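COG0546: Predicted phosphatases (Streptococcus pneumoniae, PDB 2AH5) is of unknown function but probably acts as a phosphatase of the haloacid dehalogenase-like type. Local coordinates at residues Leu11-His23 with Gln176-Ala188. Numbering follows the deposited sequence.
Sequences LDGTLVDSSIGIH and QKLAITWGFGEQA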
ATOM      1  N   LEU A  11      -1.515   1.156   2.288  1.00 14.67           N
ATOM      2  CA  LEU A  11      -1.293   0.549   3.616  1.00 14.09           C
ATOM      3  C   LEU A  11       0.182   0.241   3.755  1.00 15.07           C
ATOM      4  O   LEU A  11       0.897   0.996   4.376  1.00 14.25           O
ATOM      5  CB  LEU A  11      -2.128  -0.735   3.791  1.00 15.01           C
ATOM      6  CG  LEU A  11      -2.085  -1.429   5.159  1.00 15.45           C
ATOM      7  CD1 LEU A  11      -2.442  -0.466   6.293  1.00 16.51           C
ATOM      8  CD2 LEU A  11      -3.053  -2.633   5.158  1.00 15.41           C
ATOM      9  N   ASP A  12       0.627  -0.874   3.169  1.00 14.68           N
ATOM     10  CA  ASP A  12       2.044  -1.249   3.155  1.00 15.90           C
ATOM     11  C   ASP A  12       2.885  -0.170   2.506  1.00 15.41           C
ATOM     12  O   ASP A  12       2.523   0.344   1.461  1.00 17.36           O
ATOM     13  CB  ASP A  12       2.251  -2.532   2.352  1.00 16.48           C
ATOM     14  CG  ASP A  12       1.471  -3.662   2.889  1.00 20.29           C
ATOM     15  OD1 ASP A  12       1.961  -4.292   3.827  1.00 22.18           O
ATOM     16  OD2 ASP A  12       0.342  -3.905   2.402  1.00 26.06           O
ATOM     17  N   GLY A  13       4.002   0.178   3.123  1.00 15.12           N
ATOM     18  CA  GLY A  13       4.926   1.139   2.545  1.00 14.82           C
ATOM     19  C   GLY A  13       4.524   2.585   2.719  1.00 14.36           C
ATOM     20  O   GLY A  13       5.277   3.470   2.369  1.00 14.53           O
ATOM     21  N   THR A  14       3.338   2.821   3.274  1.00 13.51           N
ATOM     22  CA  THR A  14       2.858   4.180   3.504  1.00 13.13           C
ATOM     23  C   THR A  14       2.520   4.372   4.995  1.00 13.16           C
ATOM     24  O   THR A  14       3.209   5.110   5.708  1.00 13.68           O
ATOM     25  CB  THR A  14       1.633   4.466   2.590  1.00 13.56           C
ATOM     26  OG1 THR A  14       2.050   4.447   1.220  1.00 15.79           O
ATOM     27  CG2 THR A  14       1.013   5.805   2.913  1.00 13.05           C
ATOM     28  N   LEU A  15       1.488   3.678   5.470  1.00 12.13           N
ATOM     29  CA  LEU A  15       1.146   3.682   6.892  1.00 11.50           C
ATOM     30  C   LEU A  15       2.021   2.686   7.656  1.00 11.89           C
ATOM     31  O   LEU A  15       2.471   2.956   8.783  1.00 12.15           O
ATOM     32  CB  LEU A  15      -0.339   3.334   7.088  1.00 11.45           C
ATOM     33  CG  LEU A  15      -1.331   4.277   6.406  1.00 11.19           C
ATOM     34  CD1 LEU A  15      -2.737   3.705   6.394  1.00 13.67           C
ATOM     35  CD2 LEU A  15      -1.308   5.646   7.081  1.00 13.82           C
ATOM     36  N   VAL A  16       2.281   1.554   7.006  1.00 11.97           N
ATOM     37  CA  VAL A  16       2.807   0.388   7.701  1.00 12.18           C
ATOM     38  C   VAL A  16       4.146  -0.011   7.122  1.00 12.23           C
ATOM     39  O   VAL A  16       4.252  -0.268   5.928  1.00 11.54           O
ATOM     40  CB  VAL A  16       1.809  -0.822   7.692  1.00 12.23           C
ATOM     41  CG1 VAL A  16       2.454  -2.011   8.389  1.00 11.95           C
ATOM     42  CG2 VAL A  16       0.493  -0.435   8.422  1.00 14.09           C
ATOM     43  N   ASP A  17       5.166  -0.042   7.978  1.00 12.76           N
ATOM     44  CA  ASP A  17       6.427  -0.647   7.617  1.00 12.37           C
ATOM     45  C   ASP A  17       6.325  -2.164   7.765  1.00 12.30           C
ATOM     46  O   ASP A  17       6.694  -2.744   8.804  1.00 12.48           O
ATOM     47  CB  ASP A  17       7.609  -0.084   8.441  1.00 13.21           C
ATOM     48  CG  ASP A  17       8.939  -0.619   7.958  1.00 16.00           C
ATOM     49  OD1 ASP A  17       8.929  -1.499   7.070  1.00 15.03           O
ATOM     50  OD2 ASP A  17       9.992  -0.170   8.449  1.00 18.31           O
ATOM     51  N   SER A  18       5.849  -2.796   6.701  1.00 12.22           N
ATOM     52  CA  SER A  18       5.609  -4.241   6.700  1.00 13.05           C
ATOM     53  C   SER A  18       6.857  -4.983   6.180  1.00 13.45           C
ATOM     54  O   SER A  18       6.785  -6.192   5.914  1.00 13.95           O
ATOM     55  CB  SER A  18       4.400  -4.550   5.818  1.00 13.47           C
ATOM     56  OG  SER A  18       4.437  -3.764   4.632  1.00 14.75           O
ATOM     57  N   SER A  19       7.966  -4.258   5.980  1.00 13.75           N
ATOM     58  CA  SER A  19       9.129  -4.817   5.233  1.00 14.54           C
ATOM     59  C   SER A  19       9.730  -6.088   5.836  1.00 15.44           C
ATOM     60  O   SER A  19      10.070  -6.989   5.084  1.00 15.80           O
ATOM     61  CB  SER A  19      10.254  -3.791   5.006  1.00 15.08           C
ATOM     62  OG  SER A  19      10.787  -3.342   6.241  1.00 16.38           O
ATOM     63  N   ILE A  20       9.875  -6.163   7.157  1.00 16.16           N
ATOM     64  CA  ILE A  20      10.456  -7.388   7.759  1.00 16.66           C
ATOM     65  C   ILE A  20       9.629  -8.642   7.408  1.00 16.04           C
ATOM     66  O   ILE A  20      10.178  -9.651   6.967  1.00 15.71           O
ATOM     67  CB  ILE A  20      10.718  -7.278   9.288  1.00 17.36           C
ATOM     68  CG1 ILE A  20      11.693  -6.123   9.584  1.00 17.98           C
ATOM     69  CG2 ILE A  20      11.335  -8.590   9.814  1.00 17.66           C
ATOM     70  CD1 ILE A  20      11.724  -5.684  11.008  1.00 19.17           C
ATOM     71  N   GLY A  21       8.316  -8.585   7.598  1.00 15.44           N
ATOM     72  CA  GLY A  21       7.458  -9.731   7.278  1.00 13.88           C
ATOM     73  C   GLY A  21       7.379 -10.072   5.792  1.00 13.44           C
ATOM     74  O   GLY A  21       7.283 -11.250   5.438  1.00 13.05           O
ATOM     75  N   ILE A  22       7.381  -9.064   4.909  1.00 12.39           N
ATOM     76  CA  ILE A  22       7.375  -9.319   3.462  1.00 12.94           C
ATOM     77  C   ILE A  22       8.699  -9.977   3.069  1.00 12.81           C
ATOM     78  O   ILE A  22       8.706 -11.019   2.408  1.00 12.50           O
ATOM     79  CB  ILE A  22       7.131  -8.006   2.659  1.00 12.04           C
ATOM     80  CG1 ILE A  22       5.735  -7.448   2.981  1.00 13.91           C
ATOM     81  CG2 ILE A  22       7.264  -8.237   1.137  1.00 13.65           C
ATOM     82  CD1 ILE A  22       5.497  -6.014   2.387  1.00 14.60           C
ATOM     83  N   HIS A  23       9.800  -9.388   3.534  1.00 12.95           N
ATOM     84  CA  HIS A  23      11.127  -9.944   3.276  1.00 12.95           C
ATOM     85  C   HIS A  23      11.182 -11.393   3.745  1.00 12.56           C
ATOM     86  O   HIS A  23      11.634 -12.258   3.002  1.00 13.15           O
ATOM     87  CB  HIS A  23      12.206  -9.128   3.986  1.00 13.44           C
ATOM     88  CG  HIS A  23      13.606  -9.549   3.659  1.00 14.24           C
ATOM     89  ND1 HIS A  23      14.240 -10.583   4.317  1.00 20.57           N
ATOM     90  CD2 HIS A  23      14.494  -9.080   2.751  1.00 17.73           C
ATOM     91  CE1 HIS A  23      15.464 -10.726   3.835  1.00 18.13           C
ATOM     92  NE2 HIS A  23      15.646  -9.819   2.892  1.00 18.95           N
ATOM     93  N   GLN A 176      -6.582  13.084  -6.968  1.00 14.88           N
ATOM     94  CA  GLN A 176      -5.259  13.671  -6.810  1.00 14.59           C
ATOM     95  C   GLN A 176      -4.298  12.618  -6.211  1.00 14.25           C
ATOM     96  O   GLN A 176      -4.734  11.594  -5.682  1.00 13.20           O
ATOM     97  CB  GLN A 176      -5.324  14.893  -5.922  1.00 14.70           C
ATOM     98  CG  GLN A 176      -5.902  16.157  -6.606  1.00 18.50           C
ATOM     99  CD  GLN A 176      -5.816  17.348  -5.702  1.00 22.33           C
ATOM    100  OE1 GLN A 176      -4.781  17.580  -5.070  1.00 23.91           O
ATOM    101  NE2 GLN A 176      -6.907  18.103  -5.602  1.00 23.04           N
ATOM    102  N   LYS A 177      -2.998  12.882  -6.322  1.00 14.16           N
ATOM    103  CA  LYS A 177      -1.954  11.943  -5.868  1.00 14.40           C
ATOM    104  C   LYS A 177      -0.923  12.697  -5.056  1.00 14.42           C
ATOM    105  O   LYS A 177      -0.399  13.740  -5.493  1.00 13.46           O
ATOM    106  CB  LYS A 177      -1.304  11.173  -7.042  1.00 15.32           C
ATOM    107  CG  LYS A 177      -1.378  11.885  -8.405  1.00 15.41           C
ATOM    108  CD  LYS A 177      -0.533  11.186  -9.473  1.00 16.12           C
ATOM    109  CE  LYS A 177      -0.979  11.525 -10.888  1.00 19.24           C
ATOM    110  NZ  LYS A 177      -0.713  12.962 -11.271  1.00 19.85           N
ATOM    111  N   LEU A 178      -0.672  12.170  -3.859  1.00 12.52           N
ATOM    112  CA  LEU A 178       0.323  12.708  -2.954  1.00 12.42           C
ATOM    113  C   LEU A 178       1.393  11.636  -2.732  1.00 12.08           C
ATOM    114  O   LEU A 178       1.122  10.582  -2.108  1.00 11.59           O
ATOM    115  CB  LEU A 178      -0.327  13.100  -1.628  1.00 11.71           C
ATOM    116  CG  LEU A 178       0.500  14.004  -0.684  1.00 11.77           C
ATOM    117  CD1 LEU A 178      -0.430  14.708   0.281  1.00 12.60           C
ATOM    118  CD2 LEU A 178       1.612  13.274   0.056  1.00 10.92           C
ATOM    119  N   ALA A 179       2.590  11.885  -3.265  1.00 11.88           N
ATOM    120  CA  ALA A 179       3.680  10.903  -3.192  1.00 12.05           C
ATOM    121  C   ALA A 179       4.397  10.992  -1.850  1.00 12.65           C
ATOM    122  O   ALA A 179       4.698  12.084  -1.380  1.00 14.05           O
ATOM    123  CB  ALA A 179       4.710  11.116  -4.339  1.00 12.85           C
ATOM    124  N   ILE A 180       4.708   9.840  -1.265  1.00 12.27           N
ATOM    125  CA  ILE A 180       5.511   9.819  -0.040  1.00 12.38           C
ATOM    126  C   ILE A 180       6.768   9.001  -0.270  1.00 13.04           C
ATOM    127  O   ILE A 180       6.749   8.017  -1.024  1.00 12.62           O
ATOM    128  CB  ILE A 180       4.706   9.349   1.204  1.00 11.63           C
ATOM    129  CG1 ILE A 180       4.400   7.826   1.170  1.00 13.93           C
ATOM    130  CG2 ILE A 180       3.466  10.285   1.399  1.00 11.87           C
ATOM    131  CD1 ILE A 180       5.519   6.945   1.809  1.00 16.41           C
ATOM    132  N   THR A 181       7.870   9.421   0.352  1.00 14.10           N
ATOM    133  CA  THR A 181       9.172   8.846   0.018  1.00 16.51           C
ATOM    134  C   THR A 181       9.854   8.145   1.195  1.00 17.02           C
ATOM    135  O   THR A 181      11.019   7.739   1.071  1.00 18.02           O
ATOM    136  CB  THR A 181      10.129   9.923  -0.555  1.00 15.44           C
ATOM    137  OG1 THR A 181      10.371  10.903   0.456  1.00 16.24           O
ATOM    138  CG2 THR A 181       9.516  10.626  -1.770  1.00 17.74           C
ATOM    139  N   TRP A 182       9.152   8.038   2.330  1.00 17.03           N
ATOM    140  CA  TRP A 182       9.665   7.319   3.515  1.00 18.13           C
ATOM    141  C   TRP A 182       9.430   5.809   3.390  1.00 19.11           C
ATOM    142  O   TRP A 182       9.807   5.032   4.288  1.00 19.69           O
ATOM    143  CB  TRP A 182       9.042   7.854   4.820  1.00 17.79           C
ATOM    144  CG  TRP A 182       7.567   7.595   4.979  1.00 16.16           C
ATOM    145  CD1 TRP A 182       6.963   6.392   5.258  1.00 15.79           C
ATOM    146  CD2 TRP A 182       6.515   8.564   4.905  1.00 15.80           C
ATOM    147  NE1 TRP A 182       5.596   6.560   5.352  1.00 15.88           N
ATOM    148  CE2 TRP A 182       5.293   7.878   5.126  1.00 15.40           C
ATOM    149  CE3 TRP A 182       6.482   9.943   4.656  1.00 16.03           C
ATOM    150  CZ2 TRP A 182       4.051   8.520   5.096  1.00 16.48           C
ATOM    151  CZ3 TRP A 182       5.239  10.584   4.627  1.00 15.63           C
ATOM    152  CH2 TRP A 182       4.043   9.877   4.851  1.00 16.77           C
ATOM    153  N   GLY A 183       8.798   5.404   2.291  1.00 19.19           N
ATOM    154  CA  GLY A 183       8.335   4.024   2.120  1.00 21.28           C
ATOM    155  C   GLY A 183       9.118   3.218   1.108  1.00 22.69           C
ATOM    156  O   GLY A 183      10.343   3.374   0.981  1.00 21.99           O
ATOM    157  N   PHE A 184       8.409   2.371   0.374  1.00 23.90           N
ATOM    158  CA  PHE A 184       9.073   1.329  -0.411  1.00 25.30           C
ATOM    159  C   PHE A 184       9.412   1.744  -1.838  1.00 26.48           C
ATOM    160  O   PHE A 184      10.436   1.312  -2.368  1.00 27.17           O
ATOM    161  CB  PHE A 184       8.299  -0.005  -0.342  1.00 25.50           C
ATOM    162  CG  PHE A 184       8.039  -0.485   1.072  1.00 24.02           C
ATOM    163  CD1 PHE A 184       8.933  -0.185   2.105  1.00 24.53           C
ATOM    164  CD2 PHE A 184       6.919  -1.256   1.361  1.00 25.30           C
ATOM    165  CE1 PHE A 184       8.698  -0.622   3.410  1.00 24.56           C
ATOM    166  CE2 PHE A 184       6.681  -1.711   2.659  1.00 23.89           C
ATOM    167  CZ  PHE A 184       7.562  -1.375   3.687  1.00 22.25           C
ATOM    168  N   GLY A 185       8.591   2.609  -2.435  1.00 26.47           N
ATOM    169  CA  GLY A 185       8.854   3.097  -3.776  1.00 27.66           C
ATOM    170  C   GLY A 185       9.940   4.159  -3.773  1.00 28.21           C
ATOM    171  O   GLY A 185      10.144   4.852  -2.763  1.00 27.91           O
ATOM    172  N   GLU A 186      10.625   4.290  -4.906  1.00 28.70           N
ATOM    173  CA  GLU A 186      11.725   5.248  -5.058  1.00 29.52           C
ATOM    174  C   GLU A 186      11.211   6.600  -5.574  1.00 29.04           C
ATOM    175  O   GLU A 186      10.370   6.642  -6.468  1.00 28.52           O
ATOM    176  CB  GLU A 186      12.784   4.698  -6.016  1.00 29.92           C
ATOM    177  CG  GLU A 186      13.217   3.249  -5.736  1.00 33.19           C
ATOM    178  CD  GLU A 186      14.301   3.133  -4.680  1.00 37.07           C
ATOM    179  OE1 GLU A 186      14.371   3.987  -3.766  1.00 39.10           O
ATOM    180  OE2 GLU A 186      15.106   2.180  -4.778  1.00 39.29           O
ATOM    181  N   GLN A 187      11.746   7.690  -5.021  1.00 28.91           N
ATOM    182  CA  GLN A 187      11.291   9.051  -5.340  1.00 29.34           C
ATOM    183  C   GLN A 187      11.359   9.368  -6.836  1.00 28.52           C
ATOM    184  O   GLN A 187      10.460  10.008  -7.374  1.00 27.82           O
ATOM    185  CB  GLN A 187      12.081  10.091  -4.526  1.00 29.53           C
ATOM    186  CG  GLN A 187      11.648  11.544  -4.730  1.00 30.99           C
ATOM    187  CD  GLN A 187      12.275  12.504  -3.721  1.00 30.87           C
ATOM    188  OE1 GLN A 187      13.115  12.105  -2.903  1.00 34.94           O
ATOM    189  NE2 GLN A 187      11.867  13.772  -3.768  1.00 34.53           N
ATOM    190  N   ALA A 188      12.436   8.919  -7.484  1.00 28.24           N
ATOM    191  CA  ALA A 188      12.645   9.105  -8.925  1.00 28.08           C
ATOM    192  C   ALA A 188      11.460   8.605  -9.748  1.00 27.66           C
ATOM    193  O   ALA A 188      10.999   9.310 -10.658  1.00 28.57           O
ATOM    194  CB  ALA A 188      13.941   8.428  -9.374  1.00 28.22           C
TER
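Phe184 lays its ring on the backbone of Gly13, the largest contact between 11-23 and 176-188. A chi1 of -54° sets Phe184 CG anti to its own carbonyl carbon and carries the ring over Gly13, whose CA sits over one face, toward the rim and 3.5 Å from the centroid, a CH-pi contact. The backbones draw close enough for Gly183 CA to reach Gly13 O at 3.1 Å in a CA-H...O contact. Around the far end of the ring, Asp17 OD1 and Ser18 OG lie at the edge, Asp17 OD1 3.7 Å from Phe184 CZ, with the carboxylate turned 64° from the ring plane; Ser19 CB touches the same end. Ile180 CD1 covers one indole face of Trp182, 3.4 Å above its centre, and also meets Gly13 O. Among the hydrogen bonds, the one that joins the segments runs from Trp182 NE1 to Thr14 O (2.8 Å), in the carbonyl plane and almost exactly in the indole plane. Ser19 N bonds to Asp17 OD1 (3.1 Å), closing an Asx turn, and Ser19 OG donates to the same oxygen on its syn lone pair; together they hold the carboxylate beside the phenyl edge. Ser18 OG bonds to Asp12 OD1 (2.7 Å), which also forms a salt bridge with Lys108. Asp162 ties both sides together, its OD1 bonded to Thr14 OG1 and its OD2 to Phe184 N. The loop after strand 176-180 thus packs on the loop carrying Asp12 and Thr14, whose DxDx(T/V) pattern is consistent with the active-site loop of a Rossmann-like HAD core.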